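Local coordinates for protein yahD a copper inducible hydrolase (Lactococcus lactis subsp. lactis, PDB 3OG9) that probably acts as a hydrolase of the alpha/beta-hydrolase fold, is induced by copper, and binds D-malate in its pocket, at residues Pro44-Arg49 with His97-His102; Leu154-Ala157 with Ile162-Gln165; Asp170-Leu175 with Leu182-Ser187. One frame throughout, in Å; residues are numbered along the deposited sequence.

How the interactions relate
All three contacts reach the one central sheet, but at different places. Interaction 1 lies at strand 45-48 and is buried. It is purely apolar. Interactions 2 and 3 sit on the other side of the chain's centre, their centres 9 Å apart and about 25 Å or more from that of interaction 1. Both are only partly buried. Both belong to one beta-alpha-beta unit: interaction 2 joins strand 151-156 to the start of helix 165-177, and interaction 3 joins that helix to strand 181-186. Backbone bonds join them directly, with Leu154 O 2.8 Å from Tyr185 N. Interaction 2 mixes a tyrosine edge with water bridges near the malate pocket. Interaction 3 packs aliphatic chains, a lysine stem among them, farther from that pocket.

Interaction 1: Pro44-Arg49 with His97-His102; sequences PILSIR and HDLDVH
Pro44 and Leu99 bring their backbones to 8.4 Å between CA atoms, and Leu46 CA lies 9.1 Å from His97 CA, so the two segments meet through side chains and not through backbone bonds. Leu99 carries the contact. Its two methyls divide the work. CD1 rests against Leu46 CB at 4.2 Å, and CD2 faces Pro44 CB at 4.4 Å. CD1 stands anti to CA (chi2 179°) and reaches farthest out, to Leu46, while CD2 branches off toward Pro44. Pro44 and Leu46 both point toward the loop, while Ile45 between them turns away onto Leu19 and Leu21 of strand 19-22. The loop begins where helix 76-97 ends. There Asp98, with positive phi, closes the helix in a Schellman motif, and Leu99 follows directly. Phe9 of strand 7-10 also touches Leu99, and its ring stacks with His97. Leu93 of the helix and Tyr7 reach Leu46. The contact thus joins the loop just after this helix to the sheet near its edge strand 7-10. No hydrogen bond or salt bridge crosses between the segments. Their attachment here rests on loose aliphatic contact and the burial of apolar surface.

Interaction 2: Leu154-Ala157 with Ile162-Gln165; sequences LSYA and IVPQ
Tyr156 reaches from the end of strand 151-156 to Val163 and Gln165. Its CG stands anti to the backbone N (chi1 168°), which sends the ring across to the loop before helix 165-177. The CE1 edge comes 4.2 Å from Val163 CG1. Val163 O lies near the ring plane at the same edge, 3.9 Å from CE1. Farther out, the phenol OH sits 3.5 Å from Gln165 CB. The polar atoms are linked through water. One water lies 3.0 Å from Tyr156 OH and 2.7 Å from Val163 O and bridges the two. A second lies in the ring plane, 2.6 Å from Tyr156 OH, and donates to Gln165 OE1. Replacing Tyr156 with a phenylalanine would probably leave both waters without their phenolic partner and break the bridges to Val163 and Gln165. The ring also stacks with Phe168 of the following helix. Val163 packs on Met136 of the malate pocket, and its side chain lies about 4 Å from that of His191, a malate-binding residue. This strand-to-helix loop carries Asp160, whose placement is consistent with its being the acid of a Ser-His-Asp triad with Ser110 and His191, as in alpha/beta hydrolases.

Interaction 3: Asp170-Leu175 with Leu182-Ser187; sequences DLKGDL and LEIYES
A beta-alpha-beta unit of the alpha/beta-hydrolase fold is closed here: strand 151-156 leads into helix 165-177, and the chain returns in strand 181-186, parallel to the first. Lys172 and Leu175 of the helix pack on Leu182 and Ile184 of the returning strand. The axes of helix 170-175 and strand 182-186 run nearly antiparallel, at 163°, and approach to 10.5 Å. Leu182 buries the most area of the four. Its two methyls take different partners. CD1 meets the helix backbone, 3.8 Å from Lys172 O, and also meets Lys172 CB at 4.0 Å. CD2 meets Leu175 CD1 at 4.0 Å, where the two leucine side chains cross at about a right angle. Leu175 reaches on to Leu154 of the neighbouring strand, so the same helix covers both parallel strands. Ile184 also spans two elements, touching Leu154 and Phe168. Backbone bonds from Glu183 and Tyr185 to strand 151-156 fix the returning strand in the sheet. On its other face, Tyr185 and Glu183 turn to helix 195-208. The packing between helix and strand is thus aliphatic, without a hydrogen bond across it. Lys172 takes part through its carbon stem. With CG anti to the carbonyl carbon (chi1 -78°), the stem runs out on the strand side, to Leu182 and Ile184. CB and CG border Leu182, CG also meets Ile184, and the lysine and isoleucine side chains cross obliquely, with Lys172 CD 3.8 Å from Ile184 CD1.

Interaction 1: Pro44-Arg49 with His97-His102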
loop_
_atom_site.group_PDB
_atom_site.type_symbol
_atom_site.label_atom_id
_atom_site.label_comp_id
_atom_site.label_asym_id
_atom_site.label_seq_id
_atom_site.Cartn_x
_atom_site.Cartn_y
_atom_site.Cartn_z
ATOM N N PRO A 44 -12.806 10.907 1.450
ATOM C CA PRO A 44 -12.290 11.314 0.143
ATOM C C PRO A 44 -11.325 10.237 -0.380
ATOM O O PRO A 44 -10.651 9.563 0.412
ATOM C CB PRO A 44 -11.480 12.583 0.453
ATOM C CG PRO A 44 -12.113 13.127 1.730
ATOM C CD PRO A 44 -12.522 11.891 2.512
ATOM N N ILE A 45 -11.231 10.112 -1.693
ATOM C CA ILE A 45 -10.394 9.062 -2.275
ATOM C C ILE A 45 -9.449 9.680 -3.276
ATOM O O ILE A 45 -9.890 10.445 -4.125
ATOM C CB ILE A 45 -11.241 7.973 -2.974
ATOM C CG1 ILE A 45 -11.878 7.051 -1.925
ATOM C CG2 ILE A 45 -10.364 7.138 -4.001
ATOM C CD1 ILE A 45 -13.002 6.178 -2.484
ATOM N N LEU A 46 -8.153 9.388 -3.122
ATOM C CA LEU A 46 -7.157 9.699 -4.120
ATOM C C LEU A 46 -6.526 8.386 -4.596
ATOM O O LEU A 46 -6.000 7.632 -3.794
ATOM C CB LEU A 46 -6.062 10.588 -3.518
ATOM C CG LEU A 46 -5.058 11.120 -4.567
ATOM C CD1 LEU A 46 -5.752 11.967 -5.638
ATOM C CD2 LEU A 46 -3.993 11.926 -3.838
ATOM N N SER A 47 -6.585 8.119 -5.896
ATOM C CA SER A 47 -6.074 6.837 -6.428
ATOM C C SER A 47 -5.161 7.127 -7.593
ATOM O O SER A 47 -5.605 7.694 -8.574
ATOM C CB SER A 47 -7.255 5.967 -6.888
ATOM O OG SER A 47 -6.809 4.677 -7.296
ATOM N N ILE A 48 -3.883 6.744 -7.491
ATOM C CA ILE A 48 -2.875 7.111 -8.488
ATOM C C ILE A 48 -2.306 5.853 -9.193
ATOM O O ILE A 48 -1.863 4.914 -8.507
ATOM C CB ILE A 48 -1.691 7.899 -7.818
ATOM C CG1 ILE A 48 -2.173 9.221 -7.189
ATOM C CG2 ILE A 48 -0.538 8.166 -8.833
ATOM C CD1 ILE A 48 -1.160 9.823 -6.201
ATOM N N ARG A 49 -2.317 5.847 -10.533
ATOM C CA ARG A 49 -1.795 4.725 -11.318
ATOM C C ARG A 49 -0.266 4.698 -11.290
ATOM O O ARG A 49 0.371 5.733 -11.348
ATOM C CB ARG A 49 -2.263 4.806 -12.786
ATOM C CG ARG A 49 -2.047 3.491 -13.596
ATOM C CD ARG A 49 -2.106 3.752 -15.087
ATOM N NE ARG A 49 -3.443 4.172 -15.495
ATOM C CZ ARG A 49 -3.822 4.397 -16.749
ATOM N NH1 ARG A 49 -2.966 4.239 -17.756
ATOM N NH2 ARG A 49 -5.069 4.773 -17.000
ATOM N N HIS A 97 -6.139 19.157 -4.195
ATOM C CA HIS A 97 -7.466 18.754 -3.729
ATOM C C HIS A 97 -7.723 19.052 -2.241
ATOM O O HIS A 97 -8.697 18.573 -1.667
ATOM C CB HIS A 97 -7.778 17.287 -4.119
ATOM C CG HIS A 97 -7.786 17.057 -5.598
ATOM N ND1 HIS A 97 -8.684 17.676 -6.444
ATOM C CD2 HIS A 97 -6.979 16.314 -6.391
ATOM C CE1 HIS A 97 -8.434 17.321 -7.692
ATOM N NE2 HIS A 97 -7.397 16.506 -7.690
ATOM N N ASP A 98 -6.848 19.844 -1.630
ATOM C CA ASP A 98 -6.970 20.203 -0.204
ATOM C C ASP A 98 -7.055 19.037 0.754
ATOM O O ASP A 98 -7.909 19.020 1.639
ATOM C CB ASP A 98 -8.184 21.103 0.030
ATOM C CG ASP A 98 -7.835 22.534 -0.119
ATOM O OD1 ASP A 98 -7.199 23.075 0.828
ATOM O OD2 ASP A 98 -8.163 23.101 -1.185
ATOM N N LEU A 99 -6.170 18.063 0.565
ATOM C CA LEU A 99 -6.118 16.898 1.430
ATOM C C LEU A 99 -4.909 17.056 2.342
ATOM O O LEU A 99 -3.924 17.687 1.974
ATOM C CB LEU A 99 -5.996 15.618 0.581
ATOM C CG LEU A 99 -6.931 15.503 -0.640
ATOM C CD1 LEU A 99 -6.704 14.188 -1.442
ATOM C CD2 LEU A 99 -8.387 15.619 -0.205
ATOM N N ASP A 100 -5.012 16.491 3.538
ATOM C CA ASP A 100 -3.934 16.468 4.530
ATOM C C ASP A 100 -3.222 15.115 4.505
ATOM O O ASP A 100 -3.809 14.105 4.866
ATOM C CB ASP A 100 -4.543 16.678 5.906
ATOM C CG ASP A 100 -5.069 18.083 6.086
ATOM O OD1 ASP A 100 -4.446 19.023 5.523
ATOM O OD2 ASP A 100 -6.099 18.237 6.775
ATOM N N VAL A 101 -1.965 15.124 4.072
ATOM C CA VAL A 101 -1.168 13.911 3.928
ATOM C C VAL A 101 -0.980 13.225 5.287
ATOM O O VAL A 101 -1.061 11.993 5.379
ATOM C CB VAL A 101 0.166 14.240 3.236
ATOM C CG1 VAL A 101 1.084 13.057 3.224
ATOM C CG2 VAL A 101 -0.109 14.702 1.800
ATOM N N HIS A 102 -0.794 14.009 6.354
ATOM C CA HIS A 102 -0.613 13.412 7.690
ATOM C C HIS A 102 -1.854 12.635 8.200
ATOM O O HIS A 102 -1.765 11.911 9.189
ATOM C CB HIS A 102 -0.191 14.480 8.705
ATOM C CG HIS A 102 -1.307 15.395 9.099
ATOM N ND1 HIS A 102 -1.636 16.527 8.383
ATOM C CD2 HIS A 102 -2.195 15.323 10.117
ATOM C CE1 HIS A 102 -2.678 17.108 8.944
ATOM N NE2 HIS A 102 -3.032 16.399 9.999
#

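Interaction 2: Leu154-Ala157 with Ile162-Gln165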
loop_
_atom_site.group_PDB
_atom_site.type_symbol
_atom_site.label_atom_id
_atom_site.label_comp_id
_atom_site.label_asym_id
_atom_site.label_seq_id
_atom_site.Cartn_x
_atom_site.Cartn_y
_atom_site.Cartn_z
ATOM N N LEU A 154 -2.463 -5.750 7.997
ATOM C CA LEU A 154 -1.825 -6.567 6.976
ATOM C C LEU A 154 -2.591 -7.841 6.805
ATOM O O LEU A 154 -2.959 -8.490 7.802
ATOM C CB LEU A 154 -0.388 -6.971 7.372
ATOM C CG LEU A 154 0.593 -5.864 7.723
ATOM C CD1 LEU A 154 1.901 -6.455 8.293
ATOM C CD2 LEU A 154 0.910 -4.983 6.515
ATOM N N SER A 155 -2.789 -8.249 5.559
ATOM C CA SER A 155 -3.310 -9.620 5.337
ATOM C C SER A 155 -2.203 -10.509 4.783
ATOM O O SER A 155 -1.280 -10.017 4.140
ATOM C CB SER A 155 -4.480 -9.620 4.380
ATOM O OG SER A 155 -4.066 -9.287 3.070
ATOM N N TYR A 156 -2.350 -11.826 5.001
ATOM C CA TYR A 156 -1.419 -12.801 4.504
ATOM C C TYR A 156 -2.222 -14.089 4.257
ATOM O O TYR A 156 -3.168 -14.367 4.999
ATOM C CB TYR A 156 -0.347 -12.996 5.589
ATOM C CG TYR A 156 0.543 -14.172 5.384
ATOM C CD1 TYR A 156 1.551 -14.147 4.400
ATOM C CD2 TYR A 156 0.378 -15.332 6.156
ATOM C CE1 TYR A 156 2.372 -15.263 4.192
ATOM C CE2 TYR A 156 1.204 -16.437 5.966
ATOM C CZ TYR A 156 2.196 -16.397 4.992
ATOM O OH TYR A 156 3.004 -17.510 4.788
ATOM N N ALA A 157 -1.880 -14.852 3.221
ATOM C CA ALA A 157 -2.409 -16.226 3.135
ATOM C C ALA A 157 -1.248 -17.227 3.149
ATOM O O ALA A 157 -0.249 -16.992 2.490
ATOM C CB ALA A 157 -3.266 -16.406 1.875
ATOM N N ILE A 162 3.231 -16.197 -3.883
ATOM C CA ILE A 162 3.978 -14.985 -4.178
ATOM C C ILE A 162 4.697 -14.415 -2.962
ATOM O O ILE A 162 5.780 -13.826 -3.097
ATOM C CB ILE A 162 3.073 -13.935 -4.915
ATOM C CG1 ILE A 162 2.603 -14.564 -6.231
ATOM C CG2 ILE A 162 3.825 -12.603 -5.150
ATOM C CD1 ILE A 162 1.510 -13.864 -6.930
ATOM N N VAL A 163 4.110 -14.590 -1.776
ATOM C CA VAL A 163 4.701 -14.049 -0.572
ATOM C C VAL A 163 5.171 -15.214 0.311
ATOM O O VAL A 163 4.351 -15.887 0.924
ATOM C CB VAL A 163 3.710 -13.135 0.214
ATOM C CG1 VAL A 163 4.318 -12.647 1.551
ATOM C CG2 VAL A 163 3.240 -11.959 -0.661
ATOM N N PRO A 164 6.490 -15.440 0.377
ATOM C CA PRO A 164 7.071 -16.415 1.287
ATOM C C PRO A 164 6.775 -16.070 2.746
ATOM O O PRO A 164 6.788 -14.882 3.126
ATOM C CB PRO A 164 8.580 -16.264 1.048
ATOM C CG PRO A 164 8.696 -15.694 -0.328
ATOM C CD PRO A 164 7.523 -14.758 -0.433
ATOM N N GLN A 165 6.590 -17.104 3.565
ATOM C CA GLN A 165 6.404 -16.916 4.993
ATOM C C GLN A 165 7.525 -16.094 5.623
ATOM O O GLN A 165 7.262 -15.162 6.393
ATOM C CB GLN A 165 6.284 -18.279 5.707
ATOM C CG GLN A 165 6.207 -18.173 7.209
ATOM C CD GLN A 165 5.962 -19.518 7.898
ATOM O OE1 GLN A 165 4.931 -20.174 7.689
ATOM N NE2 GLN A 165 6.905 -19.919 8.758
HETATM O O HOH W 1 2.758 -17.945 1.791
HETATM O O HOH W 2 2.706 -19.442 6.457
#

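Interaction 3: Asp170-Leu175 with Leu182-Ser187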
loop_
_atom_site.group_PDB
_atom_site.type_symbol
_atom_site.label_atom_id
_atom_site.label_comp_id
_atom_site.label_asym_id
_atom_site.label_seq_id
_atom_site.Cartn_x
_atom_site.Cartn_y
_atom_site.Cartn_z
ATOM N N ASP A 170 9.613 -10.937 7.950
ATOM C CA ASP A 170 10.520 -9.790 7.885
ATOM C C ASP A 170 9.770 -8.476 7.758
ATOM O O ASP A 170 10.162 -7.477 8.365
ATOM C CB ASP A 170 11.561 -9.931 6.749
ATOM C CG ASP A 170 12.751 -10.854 7.124
ATOM O OD1 ASP A 170 13.179 -10.921 8.324
ATOM O OD2 ASP A 170 13.293 -11.508 6.200
ATOM N N LEU A 171 8.713 -8.450 6.950
ATOM C CA LEU A 171 7.875 -7.255 6.876
ATOM C C LEU A 171 7.255 -6.891 8.244
ATOM O O LEU A 171 7.291 -5.743 8.652
ATOM C CB LEU A 171 6.757 -7.443 5.832
ATOM C CG LEU A 171 5.718 -6.313 5.817
ATOM C CD1 LEU A 171 6.367 -5.009 5.298
ATOM C CD2 LEU A 171 4.533 -6.738 4.934
ATOM N N LYS A 172 6.676 -7.872 8.921
ATOM C CA LYS A 172 6.048 -7.626 10.228
ATOM C C LYS A 172 7.124 -7.133 11.226
ATOM O O LYS A 172 6.934 -6.157 11.980
ATOM C CB LYS A 172 5.442 -8.938 10.732
ATOM C CG LYS A 172 4.128 -9.331 10.101
ATOM C CD LYS A 172 3.533 -10.509 10.915
ATOM C CE LYS A 172 4.402 -11.762 10.874
ATOM N NZ LYS A 172 3.763 -12.821 11.709
ATOM N N GLY A 173 8.259 -7.814 11.188
ATOM C CA GLY A 173 9.412 -7.474 12.044
ATOM C C GLY A 173 9.905 -6.058 11.807
ATOM O O GLY A 173 10.156 -5.321 12.759
ATOM N N ASP A 174 10.067 -5.653 10.540
ATOM C CA ASP A 174 10.479 -4.267 10.255
ATOM C C ASP A 174 9.478 -3.269 10.806
ATOM O O ASP A 174 9.867 -2.283 11.417
ATOM C CB ASP A 174 10.676 -4.016 8.750
ATOM C CG ASP A 174 11.958 -4.690 8.198
ATOM O OD1 ASP A 174 12.140 -4.691 6.964
ATOM O OD2 ASP A 174 12.788 -5.184 8.988
ATOM N N LEU A 175 8.188 -3.515 10.597
ATOM C CA LEU A 175 7.155 -2.622 11.172
ATOM C C LEU A 175 7.145 -2.593 12.712
ATOM O O LEU A 175 7.043 -1.525 13.324
ATOM C CB LEU A 175 5.767 -3.016 10.657
ATOM C CG LEU A 175 5.579 -2.736 9.148
ATOM C CD1 LEU A 175 4.394 -3.545 8.601
ATOM C CD2 LEU A 175 5.434 -1.261 8.866
ATOM N N LEU A 182 0.329 -3.667 14.941
ATOM C CA LEU A 182 -0.140 -4.414 13.775
ATOM C C LEU A 182 -1.363 -5.223 14.061
ATOM O O LEU A 182 -1.471 -5.835 15.123
ATOM C CB LEU A 182 0.938 -5.419 13.310
ATOM C CG LEU A 182 2.265 -4.861 12.836
ATOM C CD1 LEU A 182 3.179 -5.982 12.215
ATOM C CD2 LEU A 182 1.952 -3.786 11.806
ATOM N N GLU A 183 -2.262 -5.255 13.080
ATOM C CA GLU A 183 -3.308 -6.262 13.014
ATOM C C GLU A 183 -3.027 -7.144 11.810
ATOM O O GLU A 183 -2.919 -6.641 10.689
ATOM C CB GLU A 183 -4.683 -5.611 12.857
ATOM C CG GLU A 183 -5.849 -6.590 12.575
ATOM C CD GLU A 183 -6.419 -7.197 13.841
ATOM O OE1 GLU A 183 -6.267 -6.560 14.900
ATOM O OE2 GLU A 183 -7.040 -8.294 13.782
ATOM N N ILE A 184 -2.963 -8.455 12.042
ATOM C CA ILE A 184 -2.723 -9.409 10.964
ATOM C C ILE A 184 -3.970 -10.227 10.666
ATOM O O ILE A 184 -4.456 -10.938 11.552
ATOM C CB ILE A 184 -1.520 -10.372 11.294
ATOM C CG1 ILE A 184 -0.276 -9.602 11.797
ATOM C CG2 ILE A 184 -1.204 -11.301 10.118
ATOM C CD1 ILE A 184 0.259 -8.587 10.816
ATOM N N TYR A 185 -4.445 -10.178 9.420
ATOM C CA TYR A 185 -5.584 -10.990 8.995
ATOM C C TYR A 185 -5.119 -12.132 8.080
ATOM O O TYR A 185 -4.419 -11.887 7.092
ATOM C CB TYR A 185 -6.639 -10.149 8.250
ATOM C CG TYR A 185 -7.813 -11.010 7.851
ATOM C CD1 TYR A 185 -8.872 -11.233 8.745
ATOM C CD2 TYR A 185 -7.832 -11.667 6.628
ATOM C CE1 TYR A 185 -9.969 -12.055 8.391
ATOM C CE2 TYR A 185 -8.903 -12.499 6.266
ATOM C CZ TYR A 185 -9.954 -12.683 7.149
ATOM O OH TYR A 185 -10.979 -13.507 6.781
ATOM N N GLU A 186 -5.523 -13.360 8.399
ATOM C CA GLU A 186 -5.112 -14.540 7.628
ATOM C C GLU A 186 -6.253 -14.951 6.689
ATOM O O GLU A 186 -7.337 -15.287 7.161
ATOM C CB GLU A 186 -4.707 -15.696 8.557
ATOM C CG GLU A 186 -4.037 -16.888 7.788
ATOM C CD GLU A 186 -3.721 -18.131 8.617
ATOM O OE1 GLU A 186 -3.466 -18.039 9.849
ATOM O OE2 GLU A 186 -3.701 -19.221 8.017
ATOM N N SER A 187 -6.030 -14.839 5.365
ATOM C CA SER A 187 -7.014 -15.273 4.341
ATOM C C SER A 187 -6.646 -16.662 3.797
ATOM O O SER A 187 -5.601 -17.192 4.140
ATOM C CB SER A 187 -7.108 -14.250 3.210
ATOM O OG SER A 187 -5.882 -14.184 2.497
#